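Tyrosine phosphatase (Orf virus, PDB 5NCR) is a homodimeric dual-specificity-type phosphatase that dephosphorylates phosphotyrosine and other phosphorylated substrates, and is thought to counter host interferon signalling. Local coordinates at residues Asp81-Val95 with Asn164-Val176. The protein carries 2 engineered substitutions. Numbering follows the deposited sequence.
Sequences DDDKTNIASIMPALV and NANFRYQLIKMFV. Engineered in segment 81-95: K84 (natural residue Thr).
The loop from D81 runs along the N-terminal turns of helix 165-176, bringing the CA atoms of D83 and N166 to 5.1 Å, and the helix that follows crosses it, at a signed angle of -67° between the short axes. In this dual-specificity phosphatase fold the loop probably corresponds to the general-acid loop of the family, and the D81 side chain lies about 3 Å from a bound phosphate ion. N164, at the N-cap, holds this end: its ND2 donates almost straight to D81 OD1 (2.8 Å), with the acceptor in the amide plane, and to D82 O, which it meets from above the carbonyl plane. With CG anti to the backbone N (chi1 -174°), N164 ND2 also lies over the centre of one face of the F167 ring, while its OD1 caps F167 N. I87 CG2 lies over the opposite face, offset toward the rim, and T85 CB sits at the ring's edge. D82 OD1 shapes the loop: the bond from K84 N makes an Asx turn, and T85 N and T85 OG1 add two further donors to the same oxygen; K84 is engineered. Further along, the extended Q170 side chain bridges the loop backbone, NE2 giving to T85 O (2.8 Å) and OE1 receiving from I87 N (2.9 Å). I87 CD1 reaches past it to L171 CG. Beyond the loop the contact becomes apolar: M91 CG approaches L171 CD2 and the edge of the F175 ring, near its plane, and V95 CG1 lies 4.0 Å from F175 CZ. M174, bent at its last torsion, sets SD 3.6 Å from M91 CB and CE 3.8 Å from P92 CG.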
ATOM      1  N   ASP B  81      -1.052 -12.734 -22.760  1.00 31.45           N
ATOM      2  CA  ASP B  81      -0.802 -11.654 -21.834  1.00 29.57           C
ATOM      3  C   ASP B  81      -1.797 -10.516 -22.165  1.00 33.58           C
ATOM      4  O   ASP B  81      -1.481  -9.607 -22.929  1.00 35.09           O
ATOM      5  CB  ASP B  81       0.675 -11.224 -21.862  1.00 30.48           C
ATOM      6  CG  ASP B  81       0.995 -10.041 -20.974  1.00 38.64           C
ATOM      7  OD1 ASP B  81       0.233  -9.799 -20.016  1.00 41.22           O
ATOM      8  OD2 ASP B  81       2.014  -9.364 -21.230  1.00 36.00           O
ATOM      9  N   ASP B  82      -3.016 -10.618 -21.632  1.00 29.23           N
ATOM     10  CA  ASP B  82      -4.075  -9.615 -21.861  1.00 30.55           C
ATOM     11  C   ASP B  82      -4.928  -9.351 -20.609  1.00 35.15           C
ATOM     12  O   ASP B  82      -4.658  -9.934 -19.545  1.00 31.80           O
ATOM     13  CB  ASP B  82      -4.937  -9.969 -23.070  1.00 33.61           C
ATOM     14  CG  ASP B  82      -5.699 -11.275 -22.950  1.00 44.70           C
ATOM     15  OD1 ASP B  82      -6.004 -11.680 -21.817  1.00 41.74           O
ATOM     16  OD2 ASP B  82      -6.076 -11.843 -23.994  1.00 57.40           O
ATOM     17  N   ASP B  83      -5.967  -8.496 -20.737  1.00 34.21           N
ATOM     18  CA  ASP B  83      -6.789  -8.104 -19.602  1.00 35.86           C
ATOM     19  C   ASP B  83      -8.018  -8.981 -19.357  1.00 41.48           C
ATOM     20  O   ASP B  83      -8.767  -8.689 -18.421  1.00 42.46           O
ATOM     21  CB  ASP B  83      -7.184  -6.606 -19.686  1.00 40.39           C
ATOM     22  CG  ASP B  83      -7.947  -6.178 -20.921  1.00 64.73           C
ATOM     23  OD1 ASP B  83      -8.066  -6.995 -21.864  1.00 69.97           O
ATOM     24  OD2 ASP B  83      -8.407  -5.012 -20.958  1.00 73.10           O
ATOM     25  N   LYS B  84      -8.220 -10.059 -20.110  1.00 36.99           N
ATOM     26  CA  LYS B  84      -9.412 -10.878 -19.847  1.00 37.03           C
ATOM     27  C   LYS B  84      -9.076 -12.330 -19.503  1.00 38.85           C
ATOM     28  O   LYS B  84      -9.930 -13.067 -19.036  1.00 39.07           O
ATOM     29  CB  LYS B  84     -10.416 -10.771 -21.008  1.00 41.65           C
ATOM     30  CG  LYS B  84     -11.207  -9.449 -21.042  1.00 53.05           C
ATOM     31  CD  LYS B  84     -12.270  -9.344 -19.935  1.00 60.61           C
ATOM     32  CE  LYS B  84     -13.655  -9.039 -20.469  1.00 59.99           C
ATOM     33  NZ  LYS B  84     -14.657  -8.891 -19.377  1.00 50.54           N
ATOM     34  N   THR B  85      -7.813 -12.705 -19.662  1.00 34.59           N
ATOM     35  CA  THR B  85      -7.322 -14.053 -19.367  1.00 32.60           C
ATOM     36  C   THR B  85      -7.516 -14.429 -17.880  1.00 35.05           C
ATOM     37  O   THR B  85      -7.195 -13.656 -16.985  1.00 30.81           O
ATOM     38  CB  THR B  85      -5.890 -14.206 -19.870  1.00 34.04           C
ATOM     39  OG1 THR B  85      -5.942 -14.308 -21.287  1.00 34.48           O
ATOM     40  CG2 THR B  85      -5.199 -15.431 -19.349  1.00 30.65           C
ATOM     41  N   ASN B  86      -8.100 -15.634 -17.684  1.00 33.08           N
ATOM     42  CA  ASN B  86      -8.376 -16.293 -16.416  1.00 31.98           C
ATOM     43  C   ASN B  86      -7.188 -17.182 -15.982  1.00 30.80           C
ATOM     44  O   ASN B  86      -6.791 -18.104 -16.690  1.00 30.27           O
ATOM     45  CB  ASN B  86      -9.666 -17.127 -16.528  1.00 33.94           C
ATOM     46  CG  ASN B  86     -10.146 -17.724 -15.225  1.00 57.13           C
ATOM     47  OD1 ASN B  86      -9.799 -17.267 -14.138  1.00 44.95           O
ATOM     48  ND2 ASN B  86     -10.965 -18.761 -15.301  1.00 55.26           N
ATOM     49  N   ILE B  87      -6.639 -16.892 -14.812  1.00 25.49           N
ATOM     50  CA  ILE B  87      -5.510 -17.625 -14.222  1.00 24.04           C
ATOM     51  C   ILE B  87      -5.886 -18.264 -12.875  1.00 26.47           C
ATOM     52  O   ILE B  87      -5.058 -18.957 -12.275  1.00 23.35           O
ATOM     53  CB  ILE B  87      -4.210 -16.765 -14.131  1.00 26.58           C
ATOM     54  CG1 ILE B  87      -4.417 -15.483 -13.274  1.00 27.10           C
ATOM     55  CG2 ILE B  87      -3.663 -16.462 -15.515  1.00 27.57           C
ATOM     56  CD1 ILE B  87      -3.207 -15.011 -12.498  1.00 26.97           C
ATOM     57  N   ALA B  88      -7.131 -18.011 -12.411  1.00 27.08           N
ATOM     58  CA  ALA B  88      -7.708 -18.518 -11.158  1.00 27.87           C
ATOM     59  C   ALA B  88      -7.739 -20.038 -11.083  1.00 31.96           C
ATOM     60  O   ALA B  88      -7.568 -20.563  -9.993  1.00 31.83           O
ATOM     61  CB  ALA B  88      -9.106 -17.959 -10.941  1.00 29.16           C
ATOM     62  N   SER B  89      -7.948 -20.759 -12.205  1.00 30.24           N
ATOM     63  CA  SER B  89      -7.908 -22.234 -12.100  1.00 30.63           C
ATOM     64  C   SER B  89      -6.505 -22.816 -12.416  1.00 30.68           C
ATOM     65  O   SER B  89      -6.158 -23.889 -11.918  1.00 29.20           O
ATOM     66  CB  SER B  89      -9.019 -22.901 -12.901  1.00 36.89           C
ATOM     67  OG  SER B  89      -8.982 -22.550 -14.272  1.00 52.47           O
ATOM     68  N   ILE B  90      -5.663 -22.073 -13.140  1.00 26.86           N
ATOM     69  CA  ILE B  90      -4.283 -22.493 -13.440  1.00 25.68           C
ATOM     70  C   ILE B  90      -3.384 -22.354 -12.187  1.00 27.43           C
ATOM     71  O   ILE B  90      -2.554 -23.230 -11.907  1.00 24.95           O
ATOM     72  CB  ILE B  90      -3.727 -21.649 -14.622  1.00 29.08           C
ATOM     73  CG1 ILE B  90      -4.326 -22.099 -15.964  1.00 31.26           C
ATOM     74  CG2 ILE B  90      -2.178 -21.615 -14.675  1.00 29.33           C
ATOM     75  CD1 ILE B  90      -4.298 -20.990 -17.050  1.00 35.30           C
ATOM     76  N   MET B  91      -3.541 -21.231 -11.454  1.00 25.24           N
ATOM     77  CA  MET B  91      -2.698 -20.910 -10.302  1.00 26.13           C
ATOM     78  C   MET B  91      -2.669 -21.968  -9.189  1.00 28.51           C
ATOM     79  O   MET B  91      -1.561 -22.323  -8.802  1.00 27.90           O
ATOM     80  CB  MET B  91      -3.024 -19.528  -9.716  1.00 29.79           C
ATOM     81  CG  MET B  91      -1.797 -18.828  -9.141  1.00 34.83           C
ATOM     82  SD  MET B  91      -0.310 -18.846 -10.219  1.00 39.77           S
ATOM     83  CE  MET B  91      -0.875 -17.996 -11.651  1.00 35.60           C
ATOM     84  N   PRO B  92      -3.800 -22.515  -8.677  1.00 26.71           N
ATOM     85  CA  PRO B  92      -3.690 -23.540  -7.616  1.00 27.31           C
ATOM     86  C   PRO B  92      -2.869 -24.758  -8.041  1.00 29.53           C
ATOM     87  O   PRO B  92      -2.064 -25.242  -7.253  1.00 29.08           O
ATOM     88  CB  PRO B  92      -5.149 -23.912  -7.315  1.00 30.22           C
ATOM     89  CG  PRO B  92      -5.939 -22.726  -7.765  1.00 34.39           C
ATOM     90  CD  PRO B  92      -5.219 -22.239  -8.998  1.00 28.48           C
ATOM     91  N   ALA B  93      -3.051 -25.236  -9.279  1.00 25.53           N
ATOM     92  CA  ALA B  93      -2.299 -26.383  -9.799  1.00 25.93           C
ATOM     93  C   ALA B  93      -0.857 -26.030 -10.026  1.00 28.22           C
ATOM     94  O   ALA B  93       0.016 -26.808  -9.669  1.00 29.14           O
ATOM     95  CB  ALA B  93      -2.929 -26.915 -11.072  1.00 27.55           C
ATOM     96  N   LEU B  94      -0.593 -24.839 -10.569  1.00 23.92           N
ATOM     97  CA  LEU B  94       0.758 -24.397 -10.834  1.00 23.09           C
ATOM     98  C   LEU B  94       1.591 -24.197  -9.557  1.00 24.60           C
ATOM     99  O   LEU B  94       2.724 -24.663  -9.502  1.00 22.31           O
ATOM    100  CB  LEU B  94       0.756 -23.160 -11.718  1.00 23.41           C
ATOM    101  CG  LEU B  94       2.067 -22.692 -12.283  1.00 30.26           C
ATOM    102  CD1 LEU B  94       2.923 -23.868 -12.810  1.00 33.55           C
ATOM    103  CD2 LEU B  94       1.826 -21.650 -13.334  1.00 32.67           C
ATOM    104  N   VAL B  95       1.017 -23.576  -8.515  1.00 21.09           N
ATOM    105  CA  VAL B  95       1.789 -23.393  -7.268  1.00 20.83           C
ATOM    106  C   VAL B  95       2.093 -24.742  -6.598  1.00 27.39           C
ATOM    107  O   VAL B  95       3.174 -24.918  -6.033  1.00 28.42           O
ATOM    108  CB  VAL B  95       1.161 -22.363  -6.283  1.00 22.17           C
ATOM    109  CG1 VAL B  95       1.019 -20.998  -6.947  1.00 20.90           C
ATOM    110  CG2 VAL B  95      -0.170 -22.840  -5.726  1.00 22.57           C
ATOM    111  N   ASN B 164       0.652  -6.523 -15.734  1.00 24.08           N
ATOM    112  CA  ASN B 164      -0.704  -6.899 -16.099  1.00 24.63           C
ATOM    113  C   ASN B 164      -1.581  -6.842 -14.823  1.00 27.27           C
ATOM    114  O   ASN B 164      -1.449  -7.682 -13.923  1.00 23.96           O
ATOM    115  CB  ASN B 164      -0.703  -8.306 -16.713  1.00 27.30           C
ATOM    116  CG  ASN B 164      -2.028  -8.748 -17.248  1.00 35.32           C
ATOM    117  OD1 ASN B 164      -3.062  -8.583 -16.630  1.00 25.26           O
ATOM    118  ND2 ASN B 164      -2.034  -9.328 -18.417  1.00 24.26           N
ATOM    119  N   ALA B 165      -2.426  -5.795 -14.746  1.00 24.34           N
ATOM    120  CA  ALA B 165      -3.341  -5.516 -13.637  1.00 22.85           C
ATOM    121  C   ALA B 165      -4.388  -6.616 -13.470  1.00 24.67           C
ATOM    122  O   ALA B 165      -4.723  -6.942 -12.349  1.00 23.62           O
ATOM    123  CB  ALA B 165      -4.015  -4.178 -13.845  1.00 24.28           C
ATOM    124  N   ASN B 166      -4.845  -7.239 -14.576  1.00 21.97           N
ATOM    125  CA  ASN B 166      -5.808  -8.346 -14.583  1.00 22.60           C
ATOM    126  C   ASN B 166      -5.274  -9.544 -13.781  1.00 25.79           C
ATOM    127  O   ASN B 166      -5.966 -10.061 -12.898  1.00 25.71           O
ATOM    128  CB  ASN B 166      -6.170  -8.743 -16.038  1.00 21.07           C
ATOM    129  CG  ASN B 166      -6.776 -10.125 -16.250  1.00 36.85           C
ATOM    130  OD1 ASN B 166      -6.325 -10.906 -17.104  1.00 31.20           O
ATOM    131  ND2 ASN B 166      -7.821 -10.449 -15.515  1.00 22.20           N
ATOM    132  N   PHE B 167      -4.031  -9.937 -14.055  1.00 22.88           N
ATOM    133  CA  PHE B 167      -3.350 -11.047 -13.402  1.00 20.89           C
ATOM    134  C   PHE B 167      -3.059 -10.688 -11.957  1.00 20.03           C
ATOM    135  O   PHE B 167      -3.241 -11.528 -11.081  1.00 18.36           O
ATOM    136  CB  PHE B 167      -2.011 -11.361 -14.116  1.00 21.98           C
ATOM    137  CG  PHE B 167      -2.074 -11.957 -15.508  1.00 24.66           C
ATOM    138  CD1 PHE B 167      -3.305 -12.269 -16.102  1.00 28.18           C
ATOM    139  CD2 PHE B 167      -0.906 -12.230 -16.220  1.00 25.51           C
ATOM    140  CE1 PHE B 167      -3.360 -12.809 -17.394  1.00 30.07           C
ATOM    141  CE2 PHE B 167      -0.966 -12.770 -17.512  1.00 28.66           C
ATOM    142  CZ  PHE B 167      -2.190 -13.063 -18.086  1.00 27.62           C
ATOM    143  N   ARG B 168      -2.549  -9.463 -11.720  1.00 17.62           N
ATOM    144  CA  ARG B 168      -2.200  -9.004 -10.378  1.00 17.97           C
ATOM    145  C   ARG B 168      -3.448  -8.978  -9.500  1.00 21.21           C
ATOM    146  O   ARG B 168      -3.364  -9.395  -8.358  1.00 22.68           O
ATOM    147  CB  ARG B 168      -1.506  -7.639 -10.422  1.00 18.14           C
ATOM    148  CG  ARG B 168      -0.504  -7.416  -9.278  1.00 26.61           C
ATOM    149  CD  ARG B 168       0.401  -6.209  -9.515  1.00 20.71           C
ATOM    150  NE  ARG B 168      -0.368  -4.977  -9.600  1.00 24.64           N
ATOM    151  CZ  ARG B 168      -0.614  -4.310 -10.717  1.00 27.65           C
ATOM    152  NH1 ARG B 168      -0.137  -4.744 -11.875  1.00 18.69           N
ATOM    153  NH2 ARG B 168      -1.327  -3.194 -10.683  1.00 24.18           N
ATOM    154  N   TYR B 169      -4.605  -8.546 -10.041  1.00 18.96           N
ATOM    155  CA  TYR B 169      -5.852  -8.508  -9.289  1.00 20.47           C
ATOM    156  C   TYR B 169      -6.283  -9.943  -8.953  1.00 24.05           C
ATOM    157  O   TYR B 169      -6.632 -10.215  -7.806  1.00 24.73           O
ATOM    158  CB  TYR B 169      -6.964  -7.779 -10.079  1.00 25.46           C
ATOM    159  CG  TYR B 169      -8.304  -7.759  -9.367  1.00 31.65           C
ATOM    160  CD1 TYR B 169      -8.555  -6.856  -8.337  1.00 35.16           C
ATOM    161  CD2 TYR B 169      -9.320  -8.636  -9.732  1.00 34.74           C
ATOM    162  CE1 TYR B 169      -9.795  -6.815  -7.694  1.00 39.60           C
ATOM    163  CE2 TYR B 169     -10.562  -8.608  -9.095  1.00 37.91           C
ATOM    164  CZ  TYR B 169     -10.794  -7.700  -8.071  1.00 49.55           C
ATOM    165  OH  TYR B 169     -12.019  -7.658  -7.444  1.00 58.04           O
ATOM    166  N   GLN B 170      -6.225 -10.870  -9.942  1.00 20.57           N
ATOM    167  CA  GLN B 170      -6.589 -12.277  -9.718  1.00 19.44           C
ATOM    168  C   GLN B 170      -5.715 -12.917  -8.615  1.00 21.35           C
ATOM    169  O   GLN B 170      -6.223 -13.693  -7.815  1.00 21.80           O
ATOM    170  CB  GLN B 170      -6.493 -13.094 -11.001  1.00 20.58           C
ATOM    171  CG  GLN B 170      -7.585 -12.755 -12.006  1.00 26.21           C
ATOM    172  CD  GLN B 170      -7.438 -13.629 -13.230  1.00 27.64           C
ATOM    173  OE1 GLN B 170      -7.783 -14.805 -13.233  1.00 23.13           O
ATOM    174  NE2 GLN B 170      -6.928 -13.087 -14.291  1.00 25.02           N
ATOM    175  N   LEU B 171      -4.430 -12.563  -8.567  1.00 16.62           N
ATOM    176  CA  LEU B 171      -3.489 -13.033  -7.542  1.00 17.57           C
ATOM    177  C   LEU B 171      -3.818 -12.429  -6.178  1.00 20.88           C
ATOM    178  O   LEU B 171      -3.801 -13.134  -5.174  1.00 19.85           O
ATOM    179  CB  LEU B 171      -2.041 -12.718  -7.947  1.00 17.64           C
ATOM    180  CG  LEU B 171      -1.488 -13.514  -9.138  1.00 21.77           C
ATOM    181  CD1 LEU B 171      -0.226 -12.898  -9.650  1.00 22.08           C
ATOM    182  CD2 LEU B 171      -1.199 -14.947  -8.764  1.00 21.31           C
ATOM    183  N   ILE B 172      -4.160 -11.138  -6.144  1.00 20.31           N
ATOM    184  CA  ILE B 172      -4.589 -10.465  -4.903  1.00 19.79           C
ATOM    185  C   ILE B 172      -5.816 -11.198  -4.373  1.00 25.50           C
ATOM    186  O   ILE B 172      -5.819 -11.571  -3.215  1.00 26.39           O
ATOM    187  CB  ILE B 172      -4.799  -8.944  -5.085  1.00 21.21           C
ATOM    188  CG1 ILE B 172      -3.443  -8.242  -5.360  1.00 19.68           C
ATOM    189  CG2 ILE B 172      -5.536  -8.296  -3.870  1.00 19.80           C
ATOM    190  CD1 ILE B 172      -3.532  -6.887  -6.042  1.00 22.28           C
ATOM    191  N   LYS B 173      -6.827 -11.437  -5.222  1.00 23.86           N
ATOM    192  CA  LYS B 173      -8.075 -12.131  -4.829  1.00 25.56           C
ATOM    193  C   LYS B 173      -7.798 -13.501  -4.219  1.00 30.66           C
ATOM    194  O   LYS B 173      -8.305 -13.829  -3.147  1.00 31.60           O
ATOM    195  CB  LYS B 173      -9.029 -12.312  -6.022  1.00 27.76           C
ATOM    196  CG  LYS B 173      -9.746 -11.060  -6.504  1.00 44.63           C
ATOM    197  CD  LYS B 173     -10.799 -10.503  -5.564  1.00 65.66           C
ATOM    198  CE  LYS B 173     -12.174 -11.135  -5.672  1.00 86.39           C
ATOM    199  NZ  LYS B 173     -13.135 -10.431  -4.783  1.00 98.64           N
ATOM    200  N   MET B 174      -6.965 -14.277  -4.892  1.00 26.56           N
ATOM    201  CA  MET B 174      -6.606 -15.620  -4.480  1.00 27.27           C
ATOM    202  C   MET B 174      -5.743 -15.702  -3.203  1.00 28.60           C
ATOM    203  O   MET B 174      -6.026 -16.538  -2.356  1.00 30.98           O
ATOM    204  CB  MET B 174      -5.924 -16.313  -5.675  1.00 30.00           C
ATOM    205  CG  MET B 174      -5.426 -17.702  -5.421  1.00 36.25           C
ATOM    206  SD  MET B 174      -5.210 -18.549  -7.012  1.00 43.20           S
ATOM    207  CE  MET B 174      -6.928 -19.130  -7.254  1.00 41.88           C
ATOM    208  N   PHE B 175      -4.678 -14.893  -3.090  1.00 22.93           N
ATOM    209  CA  PHE B 175      -3.713 -15.026  -1.992  1.00 23.81           C
ATOM    210  C   PHE B 175      -3.821 -13.974  -0.891  1.00 29.47           C
ATOM    211  O   PHE B 175      -3.239 -14.146   0.191  1.00 29.76           O
ATOM    212  CB  PHE B 175      -2.275 -15.089  -2.525  1.00 25.49           C
ATOM    213  CG  PHE B 175      -2.019 -16.275  -3.425  1.00 27.03           C
ATOM    214  CD1 PHE B 175      -1.841 -17.551  -2.891  1.00 31.96           C
ATOM    215  CD2 PHE B 175      -1.946 -16.117  -4.804  1.00 27.97           C
ATOM    216  CE1 PHE B 175      -1.606 -18.653  -3.725  1.00 32.77           C
ATOM    217  CE2 PHE B 175      -1.703 -17.218  -5.638  1.00 31.94           C
ATOM    218  CZ  PHE B 175      -1.498 -18.472  -5.092  1.00 31.24           C
ATOM    219  N   VAL B 176      -4.600 -12.935  -1.118  1.00 25.43           N
ATOM    220  CA  VAL B 176      -4.771 -11.913  -0.075  1.00 25.38           C
ATOM    221  C   VAL B 176      -6.168 -11.957   0.472  1.00 32.08           C
ATOM    222  O   VAL B 176      -6.334 -12.075   1.677  1.00 32.69           O
ATOM    223  CB  VAL B 176      -4.334 -10.486  -0.509  1.00 25.36           C
ATOM    224  CG1 VAL B 176      -4.708  -9.424   0.542  1.00 25.19           C
ATOM    225  CG2 VAL B 176      -2.850 -10.458  -0.839  1.00 23.21           C
TER